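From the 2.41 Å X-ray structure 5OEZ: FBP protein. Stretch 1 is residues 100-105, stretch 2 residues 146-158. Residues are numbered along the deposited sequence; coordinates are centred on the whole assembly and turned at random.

Stretch 1 100-105: EQMIIA
Stretch 2, residues 146-158: TINSVEDANAVIR

Gln 101 to Ala 105 are extended, with Ile 103 and Ile 104 in a strand, and pack against a helix beginning at Val 150, after the loop 146-149; 367 Å² is buried, mostly on Met 102, Ile 104 and Val 150, and no direct hydrogen bond crosses. Helical phi/psi stay near -60/-40, with Asn 154 N bonded to Val 150 O at 2.9 Å. Register is set by CA-CA distances of 6.5 Å (Met 102 to Val 150) and 6.6 Å (Ile 104 to Ser 149). The extended backbone (Met 102 -76/156, Ile 103 -111/132, Ile 104 -98/129) alternates sides, turning Met 102 and Ile 104 toward stretch 2 and Ile 103 away. Met 102 is m, t, m: its unbranched chain reaches the helix surface, setting CE 3.8 Å from Ala 153 CB and 2.9 Å from Asn 154 OD1, a tight approach, and SD 4.3 Å from Ile 157 CG1 (Ile 157 m, m). The small Ala 153 lets both chains come close, with Ile 104 CD1 4.2 Å from Ala 153 CB. Ile 104 (m, p) also places CD1 3.7 Å from Val 150 CG2 (Val 150 t) and CG1 4.0 Å from Ile 147 CG2 (Ile 147 m, t) and 3.6 Å from Ser 149 O. One water bridges the polar margin, accepting from Met 102 N (2.9 Å) and donating to Asn 154 OD1 (3.0 Å; Asn 154 chi1 m). Ser 149, chi1 p, caps the helix: its OG accepts from Asp 152 N at 3.2 Å, while Asp 152 (m) returns OD2 to Asn 148 N at 3.1 Å.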

# COMPACT_ATOMS: atom_id res chain seq x y z
N GLU C 100 -23.57 7.21 25.94
CA GLU C 100 -24.67 7.94 26.56
C GLU C 100 -24.30 9.35 27.04
O GLU C 100 -25.13 10.25 27.01
CB GLU C 100 -25.39 7.12 27.63
CG GLU C 100 -26.88 7.49 27.81
CD GLU C 100 -27.78 7.33 26.56
OE1 GLU C 100 -27.32 6.92 25.47
OE2 GLU C 100 -28.99 7.62 26.67
N GLN C 101 -23.05 9.55 27.47
CA GLN C 101 -22.60 10.85 27.98
C GLN C 101 -21.48 11.42 27.14
O GLN C 101 -20.78 10.70 26.46
CB GLN C 101 -22.14 10.72 29.43
CG GLN C 101 -23.28 10.63 30.43
CD GLN C 101 -22.78 10.52 31.85
OE1 GLN C 101 -21.59 10.68 32.12
NE2 GLN C 101 -23.70 10.26 32.78
N MET C 102 -21.31 12.73 27.25
CA MET C 102 -20.15 13.42 26.72
C MET C 102 -18.92 13.19 27.60
O MET C 102 -19.03 12.89 28.80
CB MET C 102 -20.44 14.91 26.60
CG MET C 102 -21.42 15.25 25.48
SD MET C 102 -21.95 16.98 25.46
CE MET C 102 -23.07 16.95 26.85
N ILE C 103 -17.75 13.33 26.98
CA ILE C 103 -16.46 13.23 27.68
C ILE C 103 -15.83 14.60 27.71
O ILE C 103 -15.77 15.28 26.70
CB ILE C 103 -15.53 12.24 26.96
CG1 ILE C 103 -16.08 10.82 27.09
CG2 ILE C 103 -14.12 12.29 27.54
CD1 ILE C 103 -15.57 9.89 26.01
N ILE C 104 -15.35 15.00 28.88
CA ILE C 104 -14.68 16.28 29.07
C ILE C 104 -13.18 15.99 29.03
O ILE C 104 -12.71 15.09 29.72
CB ILE C 104 -15.08 16.95 30.41
CG1 ILE C 104 -16.50 17.54 30.34
CG2 ILE C 104 -14.17 18.12 30.74
CD1 ILE C 104 -17.61 16.60 29.93
N ALA C 105 -12.45 16.73 28.20
CA ALA C 105 -10.99 16.62 28.17
C ALA C 105 -10.41 17.06 29.50
O ALA C 105 -10.96 17.93 30.16
CB ALA C 105 -10.42 17.46 27.04
N THR C 146 -17.17 28.31 30.40
CA THR C 146 -16.22 27.23 30.71
C THR C 146 -16.98 25.92 30.93
O THR C 146 -18.18 25.92 31.21
CB THR C 146 -15.27 27.50 31.89
OG1 THR C 146 -16.03 27.51 33.09
CG2 THR C 146 -14.51 28.83 31.73
N ILE C 147 -16.26 24.81 30.77
CA ILE C 147 -16.82 23.48 30.98
C ILE C 147 -15.83 22.66 31.79
O ILE C 147 -14.78 22.26 31.27
CB ILE C 147 -17.14 22.79 29.62
CG1 ILE C 147 -18.23 23.57 28.89
CG2 ILE C 147 -17.59 21.35 29.82
CD1 ILE C 147 -18.43 23.17 27.45
N ASN C 148 -16.16 22.46 33.07
CA ASN C 148 -15.36 21.62 33.97
C ASN C 148 -16.08 20.33 34.41
O ASN C 148 -15.56 19.60 35.24
CB ASN C 148 -14.97 22.43 35.20
CG ASN C 148 -14.20 23.69 34.84
OD1 ASN C 148 -13.53 23.75 33.80
ND2 ASN C 148 -14.26 24.69 35.70
N SER C 149 -17.23 20.03 33.81
CA SER C 149 -18.00 18.83 34.15
C SER C 149 -19.00 18.48 33.05
O SER C 149 -19.16 19.24 32.09
CB SER C 149 -18.76 19.03 35.46
OG SER C 149 -19.83 19.94 35.30
N VAL C 150 -19.64 17.33 33.20
CA VAL C 150 -20.67 16.89 32.23
C VAL C 150 -21.95 17.73 32.40
O VAL C 150 -22.65 18.00 31.41
CB VAL C 150 -20.98 15.37 32.36
CG1 VAL C 150 -22.06 14.93 31.38
CG2 VAL C 150 -19.73 14.53 32.13
N GLU C 151 -22.23 18.17 33.62
CA GLU C 151 -23.36 19.06 33.90
C GLU C 151 -23.21 20.38 33.12
O GLU C 151 -24.15 20.81 32.47
CB GLU C 151 -23.56 19.29 35.41
CG GLU C 151 -24.13 18.03 36.16
CD GLU C 151 -23.05 17.04 36.61
OE1 GLU C 151 -21.89 17.11 36.12
OE2 GLU C 151 -23.34 16.17 37.44
N ASP C 152 -22.01 20.98 33.17
CA ASP C 152 -21.73 22.20 32.40
C ASP C 152 -21.97 21.95 30.93
O ASP C 152 -22.66 22.72 30.27
CB ASP C 152 -20.27 22.67 32.60
CG ASP C 152 -20.00 23.23 34.00
OD1 ASP C 152 -20.95 23.48 34.77
OD2 ASP C 152 -18.80 23.42 34.33
N ALA C 153 -21.35 20.90 30.41
CA ALA C 153 -21.46 20.54 28.99
C ALA C 153 -22.91 20.36 28.54
O ALA C 153 -23.28 20.80 27.45
CB ALA C 153 -20.65 19.29 28.69
N ASN C 154 -23.72 19.74 29.40
CA ASN C 154 -25.16 19.55 29.12
C ASN C 154 -25.91 20.88 29.01
O ASN C 154 -26.74 21.05 28.12
CB ASN C 154 -25.83 18.67 30.18
CG ASN C 154 -25.48 17.20 30.04
OD1 ASN C 154 -25.09 16.73 28.97
ND2 ASN C 154 -25.61 16.46 31.14
N ALA C 155 -25.61 21.82 29.90
CA ALA C 155 -26.17 23.16 29.82
C ALA C 155 -25.73 23.90 28.56
O ALA C 155 -26.55 24.56 27.92
CB ALA C 155 -25.83 23.97 31.06
N VAL C 156 -24.46 23.77 28.18
CA VAL C 156 -23.93 24.47 27.01
C VAL C 156 -24.62 24.05 25.71
O VAL C 156 -25.03 24.91 24.93
CB VAL C 156 -22.40 24.33 26.89
CG1 VAL C 156 -21.88 24.80 25.53
CG2 VAL C 156 -21.73 25.13 27.99
N ILE C 157 -24.74 22.75 25.47
CA ILE C 157 -25.35 22.28 24.23
C ILE C 157 -26.81 22.69 24.05
O ILE C 157 -27.24 22.96 22.92
CB ILE C 157 -25.12 20.74 24.11
CG1 ILE C 157 -23.73 20.47 23.59
CG2 ILE C 157 -26.17 20.05 23.27
CD1 ILE C 157 -23.51 20.92 22.18
N ARG C 158 -27.56 22.81 25.15
CA ARG C 158 -28.92 23.38 25.12
C ARG C 158 -29.00 24.84 24.63
O ARG C 158 -30.05 25.27 24.17
CB ARG C 158 -29.59 23.27 26.49
CG ARG C 158 -30.18 21.87 26.77
CD ARG C 158 -30.07 21.59 28.27
NE ARG C 158 -30.38 20.26 28.80
CZ ARG C 158 -30.04 19.82 30.02
NH1 ARG C 158 -29.37 20.57 30.89
NH2 ARG C 158 -30.37 18.57 30.37
O HOH W 1 -23.47 14.23 28.56